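Local coordinates for Galactose/lactose metabolism regulatory protein GAL80 (Kluyveromyces lactis, PDB 3E1K) that represses the lactose and galactose metabolic genes, apparently by blocking the transcriptional activator LAC9 when no inducing sugar is present, at residues 78-92 / 106-120. Numbering follows the deposited sequence.
Sequences LESFAQYKDIDMIVV and ILEHSSQNLNLRYLY
Ile90 meets Leu119 across two neighbouring parallel strands, 89-92 and 118-120, of a Rossmann-fold beta-alpha-beta unit; their axes pass 4.6 Å apart and diverge by 12°. Backbone bonds join the two segments from Asp88, just before the first strand, onward: Tyr118 N to Asp88 O, Tyr120 N to Ile90 O at 2.9 Å, and Val92 N to Tyr120 O. On the face carrying Ile90, its CD1 lies 3.5 Å from CG2 of Ile106, the two side chains running past each other in opposite directions. Ile106 CD1 also meets Val92 CG2, at 4.0 Å, and these two contacts pack the C-terminal end of the connecting helix 99-108 against strand 89-92. The opposite face holds Val91, whose CG2 reaches CB of Tyr120 at 3.6 Å; helix 376-393 touches both residues there.

At the end of helix 99-108, His109 leaves helical geometry and points its side chain toward helix 78-83, where the ring meets Glu79. Glu79 CG sits 3.4 Å from the centroid of the His109 ring, 24° off its normal, a CH-pi contact over one face, while Glu108 OE1 lies over the other. A serine in place of His109 would probably leave Glu79 CG without its flat partner and the Glu79 side chain freer to turn. Farther along, a bend at chi2 (100°) brings the Gln112 amide to the backbone at Gln83: NE2 donates to Gln83 O at 3.1 Å, in the carbonyl plane and on a lone pair.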
loop_
_atom_site.group_PDB
_atom_site.type_symbol
_atom_site.label_atom_id
_atom_site.label_comp_id
_atom_site.label_asym_id
_atom_site.label_seq_id
_atom_site.Cartn_x
_atom_site.Cartn_y
_atom_site.Cartn_z
ATOM N N LEU A 78 33.324 25.344 -19.914
ATOM C CA LEU A 78 33.026 23.982 -19.617
ATOM C C LEU A 78 33.651 23.220 -20.737
ATOM O O LEU A 78 33.724 22.019 -20.716
ATOM C CB LEU A 78 31.517 23.814 -19.583
ATOM C CG LEU A 78 30.807 22.670 -18.878
ATOM C CD1 LEU A 78 30.500 22.940 -17.469
ATOM C CD2 LEU A 78 29.550 22.421 -19.618
ATOM N N GLU A 79 34.110 23.953 -21.724
ATOM C CA GLU A 79 34.963 23.415 -22.749
ATOM C C GLU A 79 36.307 23.431 -22.098
ATOM O O GLU A 79 37.032 22.487 -22.033
ATOM C CB GLU A 79 35.046 24.415 -23.898
ATOM C CG GLU A 79 34.146 24.165 -25.061
ATOM C CD GLU A 79 34.834 24.407 -26.360
ATOM O OE1 GLU A 79 34.165 24.649 -27.365
ATOM O OE2 GLU A 79 36.056 24.339 -26.384
ATOM N N SER A 80 36.616 24.590 -21.625
ATOM C CA SER A 80 37.882 24.865 -20.934
ATOM C C SER A 80 38.113 23.645 -20.036
ATOM O O SER A 80 39.090 22.877 -20.160
ATOM C CB SER A 80 37.720 26.132 -20.063
ATOM O OG SER A 80 38.044 27.340 -20.735
ATOM N N PHE A 81 37.115 23.369 -19.215
ATOM C CA PHE A 81 37.072 22.244 -18.277
ATOM C C PHE A 81 37.269 20.934 -18.935
ATOM O O PHE A 81 38.279 20.338 -18.840
ATOM C CB PHE A 81 35.694 22.231 -17.601
ATOM C CG PHE A 81 35.618 21.371 -16.376
ATOM C CD1 PHE A 81 36.346 21.654 -15.273
ATOM C CD2 PHE A 81 34.802 20.295 -16.332
ATOM C CE1 PHE A 81 36.275 20.880 -14.211
ATOM C CE2 PHE A 81 34.764 19.532 -15.252
ATOM C CZ PHE A 81 35.494 19.827 -14.198
ATOM N N ALA A 82 36.227 20.482 -19.577
ATOM C CA ALA A 82 36.214 19.255 -20.385
ATOM C C ALA A 82 37.565 18.786 -20.932
ATOM O O ALA A 82 37.751 17.574 -21.098
ATOM C CB ALA A 82 35.214 19.462 -21.564
ATOM N N GLN A 83 38.497 19.726 -21.152
ATOM C CA GLN A 83 39.826 19.485 -21.722
ATOM C C GLN A 83 40.998 19.144 -20.833
ATOM O O GLN A 83 41.914 18.402 -21.187
ATOM C CB GLN A 83 40.206 20.663 -22.585
ATOM C CG GLN A 83 39.287 20.701 -23.757
ATOM C CD GLN A 83 39.659 21.827 -24.680
ATOM O OE1 GLN A 83 40.587 22.587 -24.390
ATOM N NE2 GLN A 83 38.923 21.954 -25.783
ATOM N N TYR A 84 41.027 19.791 -19.689
ATOM C CA TYR A 84 42.109 19.578 -18.743
ATOM C C TYR A 84 42.424 18.068 -18.758
ATOM O O TYR A 84 41.619 17.259 -18.262
ATOM C CB TYR A 84 41.504 20.048 -17.415
ATOM C CG TYR A 84 42.461 20.367 -16.298
ATOM C CD1 TYR A 84 43.830 20.331 -16.522
ATOM C CD2 TYR A 84 41.994 20.636 -15.059
ATOM C CE1 TYR A 84 44.707 20.565 -15.531
ATOM C CE2 TYR A 84 42.853 20.921 -14.034
ATOM C CZ TYR A 84 44.178 20.923 -14.271
ATOM O OH TYR A 84 44.971 21.143 -13.169
ATOM N N LYS A 85 43.592 17.787 -19.304
ATOM C CA LYS A 85 44.150 16.483 -19.407
ATOM C C LYS A 85 44.882 16.207 -18.123
ATOM O O LYS A 85 45.924 15.570 -18.068
ATOM C CB LYS A 85 45.097 16.440 -20.579
ATOM C CG LYS A 85 44.431 16.055 -21.837
ATOM C CD LYS A 85 44.412 17.171 -22.796
ATOM C CE LYS A 85 45.386 16.889 -23.888
ATOM N NZ LYS A 85 45.363 15.469 -24.205
ATOM N N ASP A 86 44.305 16.740 -17.086
ATOM C CA ASP A 86 44.548 16.371 -15.700
ATOM C C ASP A 86 43.344 15.751 -15.004
ATOM O O ASP A 86 43.407 15.471 -13.802
ATOM C CB ASP A 86 44.932 17.561 -14.875
ATOM C CG ASP A 86 46.389 17.737 -14.888
ATOM O OD1 ASP A 86 46.990 18.166 -13.909
ATOM O OD2 ASP A 86 46.915 17.325 -15.946
ATOM N N ILE A 87 42.217 15.573 -15.677
ATOM C CA ILE A 87 41.115 15.056 -14.895
ATOM C C ILE A 87 40.790 13.635 -15.260
ATOM O O ILE A 87 40.227 13.393 -16.346
ATOM C CB ILE A 87 39.849 15.839 -15.143
ATOM C CG1 ILE A 87 40.193 17.317 -15.047
ATOM C CG2 ILE A 87 38.727 15.225 -14.337
ATOM C CD1 ILE A 87 38.931 18.149 -15.127
ATOM N N ASP A 88 41.087 12.685 -14.370
ATOM C CA ASP A 88 40.725 11.280 -14.723
ATOM C C ASP A 88 39.220 11.160 -14.572
ATOM O O ASP A 88 38.539 10.484 -15.319
ATOM C CB ASP A 88 41.342 10.298 -13.761
ATOM C CG ASP A 88 42.861 10.420 -13.706
ATOM O OD1 ASP A 88 43.438 11.015 -14.628
ATOM O OD2 ASP A 88 43.429 9.906 -12.727
ATOM N N MET A 89 38.685 11.847 -13.594
ATOM C CA MET A 89 37.256 11.731 -13.478
ATOM C C MET A 89 36.548 12.950 -12.989
ATOM O O MET A 89 36.913 13.515 -11.959
ATOM C CB MET A 89 36.789 10.489 -12.716
ATOM C CG MET A 89 36.648 10.712 -11.225
ATOM S SD MET A 89 34.955 10.133 -10.679
ATOM C CE MET A 89 35.135 9.451 -8.986
ATOM N N ILE A 90 35.477 13.246 -13.727
ATOM C CA ILE A 90 34.661 14.408 -13.479
ATOM C C ILE A 90 33.334 14.129 -12.848
ATOM O O ILE A 90 32.647 13.186 -13.275
ATOM C CB ILE A 90 34.174 14.959 -14.831
ATOM C CG1 ILE A 90 35.295 15.648 -15.627
ATOM C CG2 ILE A 90 33.023 15.908 -14.637
ATOM C CD1 ILE A 90 35.040 15.515 -17.143
ATOM N N VAL A 91 32.981 14.943 -11.849
ATOM C CA VAL A 91 31.697 14.856 -11.179
ATOM C C VAL A 91 30.864 16.042 -11.602
ATOM O O VAL A 91 31.279 17.195 -11.631
ATOM C CB VAL A 91 31.726 14.681 -9.623
ATOM C CG1 VAL A 91 30.302 14.604 -9.009
ATOM C CG2 VAL A 91 32.551 13.489 -9.240
ATOM N N VAL A 92 29.654 15.643 -11.947
ATOM C CA VAL A 92 28.567 16.530 -12.346
ATOM C C VAL A 92 27.386 16.483 -11.389
ATOM O O VAL A 92 26.567 15.545 -11.413
ATOM C CB VAL A 92 28.009 16.128 -13.705
ATOM C CG1 VAL A 92 26.885 17.075 -14.040
ATOM C CG2 VAL A 92 29.104 16.323 -14.738
ATOM N N ILE A 106 30.422 18.191 -21.863
ATOM C CA ILE A 106 31.526 17.522 -21.249
ATOM C C ILE A 106 31.978 16.416 -22.206
ATOM O O ILE A 106 33.134 16.344 -22.637
ATOM C CB ILE A 106 31.131 16.959 -19.905
ATOM C CG1 ILE A 106 30.828 18.149 -19.012
ATOM C CG2 ILE A 106 32.312 16.190 -19.298
ATOM C CD1 ILE A 106 29.538 18.088 -18.324
ATOM N N LEU A 107 31.022 15.578 -22.578
ATOM C CA LEU A 107 31.277 14.438 -23.455
ATOM C C LEU A 107 31.937 14.705 -24.763
ATOM O O LEU A 107 32.875 14.013 -25.147
ATOM C CB LEU A 107 29.995 13.686 -23.752
ATOM C CG LEU A 107 29.438 13.252 -22.430
ATOM C CD1 LEU A 107 28.032 12.830 -22.841
ATOM C CD2 LEU A 107 30.303 12.119 -22.003
ATOM N N GLU A 108 31.401 15.691 -25.463
ATOM C CA GLU A 108 31.944 15.991 -26.772
ATOM C C GLU A 108 33.230 16.784 -26.617
ATOM O O GLU A 108 33.956 16.894 -27.576
ATOM C CB GLU A 108 30.948 16.795 -27.616
ATOM C CG GLU A 108 29.909 17.626 -26.841
ATOM C CD GLU A 108 29.184 18.710 -27.671
ATOM O OE1 GLU A 108 29.833 19.500 -28.408
ATOM O OE2 GLU A 108 27.958 18.805 -27.522
ATOM N N HIS A 109 33.453 17.424 -25.488
ATOM C CA HIS A 109 34.610 18.304 -25.344
ATOM C C HIS A 109 35.690 17.746 -24.478
ATOM O O HIS A 109 36.458 18.464 -23.960
ATOM C CB HIS A 109 34.226 19.723 -24.857
ATOM C CG HIS A 109 33.645 20.611 -25.923
ATOM N ND1 HIS A 109 32.581 21.446 -25.696
ATOM C CD2 HIS A 109 33.970 20.777 -27.224
ATOM C CE1 HIS A 109 32.275 22.087 -26.804
ATOM N NE2 HIS A 109 33.104 21.697 -27.746
ATOM N N SER A 110 35.704 16.455 -24.297
ATOM C CA SER A 110 36.773 15.693 -23.623
ATOM C C SER A 110 37.298 14.499 -24.401
ATOM O O SER A 110 38.091 13.699 -23.868
ATOM C CB SER A 110 36.164 15.113 -22.331
ATOM O OG SER A 110 34.839 14.625 -22.547
ATOM N N SER A 111 36.816 14.382 -25.641
ATOM C CA SER A 111 37.055 13.237 -26.521
ATOM C C SER A 111 38.551 13.057 -26.696
ATOM O O SER A 111 39.089 11.938 -26.759
ATOM C CB SER A 111 36.293 13.418 -27.840
ATOM O OG SER A 111 35.201 14.338 -27.764
ATOM N N GLN A 112 39.182 14.234 -26.744
ATOM C CA GLN A 112 40.635 14.276 -26.829
ATOM C C GLN A 112 41.245 13.914 -25.432
ATOM O O GLN A 112 42.257 13.208 -25.312
ATOM C CB GLN A 112 41.048 15.672 -27.298
ATOM C CG GLN A 112 40.509 16.745 -26.343
ATOM C CD GLN A 112 41.569 17.254 -25.358
ATOM O OE1 GLN A 112 42.687 17.615 -25.751
ATOM N NE2 GLN A 112 41.195 17.352 -24.068
ATOM N N ASN A 113 40.628 14.319 -24.353
ATOM C CA ASN A 113 41.214 13.965 -23.096
ATOM C C ASN A 113 41.106 12.448 -22.934
ATOM O O ASN A 113 40.051 11.831 -23.237
ATOM C CB ASN A 113 40.444 14.652 -21.950
ATOM C CG ASN A 113 41.116 14.453 -20.607
ATOM O OD1 ASN A 113 42.286 14.010 -20.519
ATOM N ND2 ASN A 113 40.402 14.790 -19.541
ATOM N N LEU A 114 42.164 11.801 -22.493
ATOM C CA LEU A 114 42.204 10.363 -22.548
ATOM C C LEU A 114 42.716 9.800 -21.270
ATOM O O LEU A 114 43.301 8.751 -21.268
ATOM C CB LEU A 114 43.153 9.943 -23.651
ATOM C CG LEU A 114 42.727 9.142 -24.858
ATOM C CD1 LEU A 114 42.662 10.038 -26.036
ATOM C CD2 LEU A 114 43.770 8.076 -25.066
ATOM N N ASN A 115 42.604 10.536 -20.188
ATOM C CA ASN A 115 42.768 9.954 -18.881
ATOM C C ASN A 115 41.514 10.149 -18.131
ATOM O O ASN A 115 41.378 9.653 -17.054
ATOM C CB ASN A 115 43.891 10.549 -18.090
ATOM C CG ASN A 115 44.754 11.358 -18.887
ATOM O OD1 ASN A 115 45.285 10.917 -19.867
ATOM N ND2 ASN A 115 44.923 12.568 -18.480
ATOM N N LEU A 116 40.593 10.894 -18.706
ATOM C CA LEU A 116 39.284 10.971 -18.138
ATOM C C LEU A 116 38.876 9.568 -18.300
ATOM O O LEU A 116 38.719 9.102 -19.395
ATOM C CB LEU A 116 38.353 11.870 -18.949
ATOM C CG LEU A 116 36.901 11.888 -18.472
ATOM C CD1 LEU A 116 36.705 12.737 -17.347
ATOM C CD2 LEU A 116 35.951 12.276 -19.517
ATOM N N ARG A 117 38.735 8.866 -17.209
ATOM C CA ARG A 117 38.256 7.531 -17.314
ATOM C C ARG A 117 36.895 7.459 -16.678
ATOM O O ARG A 117 36.199 6.515 -16.906
ATOM C CB ARG A 117 39.233 6.566 -16.664
ATOM C CG ARG A 117 40.213 5.944 -17.617
ATOM C CD ARG A 117 41.618 6.541 -17.516
ATOM N NE ARG A 117 42.176 6.412 -16.177
ATOM C CZ ARG A 117 43.222 5.663 -15.870
ATOM N NH1 ARG A 117 43.836 4.980 -16.811
ATOM N NH2 ARG A 117 43.650 5.601 -14.626
ATOM N N TYR A 118 36.509 8.455 -15.884
ATOM C CA TYR A 118 35.243 8.331 -15.205
ATOM C C TYR A 118 34.483 9.624 -15.178
ATOM O O TYR A 118 35.008 10.684 -14.841
ATOM C CB TYR A 118 35.498 7.878 -13.777
ATOM C CG TYR A 118 36.576 6.840 -13.581
ATOM C CD1 TYR A 118 37.909 7.170 -13.776
ATOM C CD2 TYR A 118 36.262 5.510 -13.257
ATOM C CE1 TYR A 118 38.887 6.235 -13.580
ATOM C CE2 TYR A 118 37.241 4.550 -13.058
ATOM C CZ TYR A 118 38.549 4.923 -13.248
ATOM O OH TYR A 118 39.541 3.986 -13.129
ATOM N N LEU A 119 33.172 9.478 -15.363
ATOM C CA LEU A 119 32.206 10.575 -15.370
ATOM C C LEU A 119 31.053 10.214 -14.454
ATOM O O LEU A 119 30.176 9.473 -14.879
ATOM C CB LEU A 119 31.569 10.678 -16.742
ATOM C CG LEU A 119 30.620 11.844 -16.963
ATOM C CD1 LEU A 119 31.465 13.092 -17.267
ATOM C CD2 LEU A 119 29.907 11.309 -18.184
ATOM N N TYR A 120 31.003 10.838 -13.303
ATOM C CA TYR A 120 29.998 10.645 -12.310
ATOM C C TYR A 120 28.909 11.636 -12.529
ATOM O O TYR A 120 29.094 12.693 -13.044
ATOM C CB TYR A 120 30.670 10.968 -11.024
ATOM C CG TYR A 120 30.105 10.422 -9.801
ATOM C CD1 TYR A 120 30.859 9.680 -8.978
ATOM C CD2 TYR A 120 28.859 10.733 -9.414
ATOM C CE1 TYR A 120 30.379 9.216 -7.852
ATOM C CE2 TYR A 120 28.374 10.273 -8.281
ATOM C CZ TYR A 120 29.140 9.508 -7.504
ATOM O OH TYR A 120 28.652 9.035 -6.337
#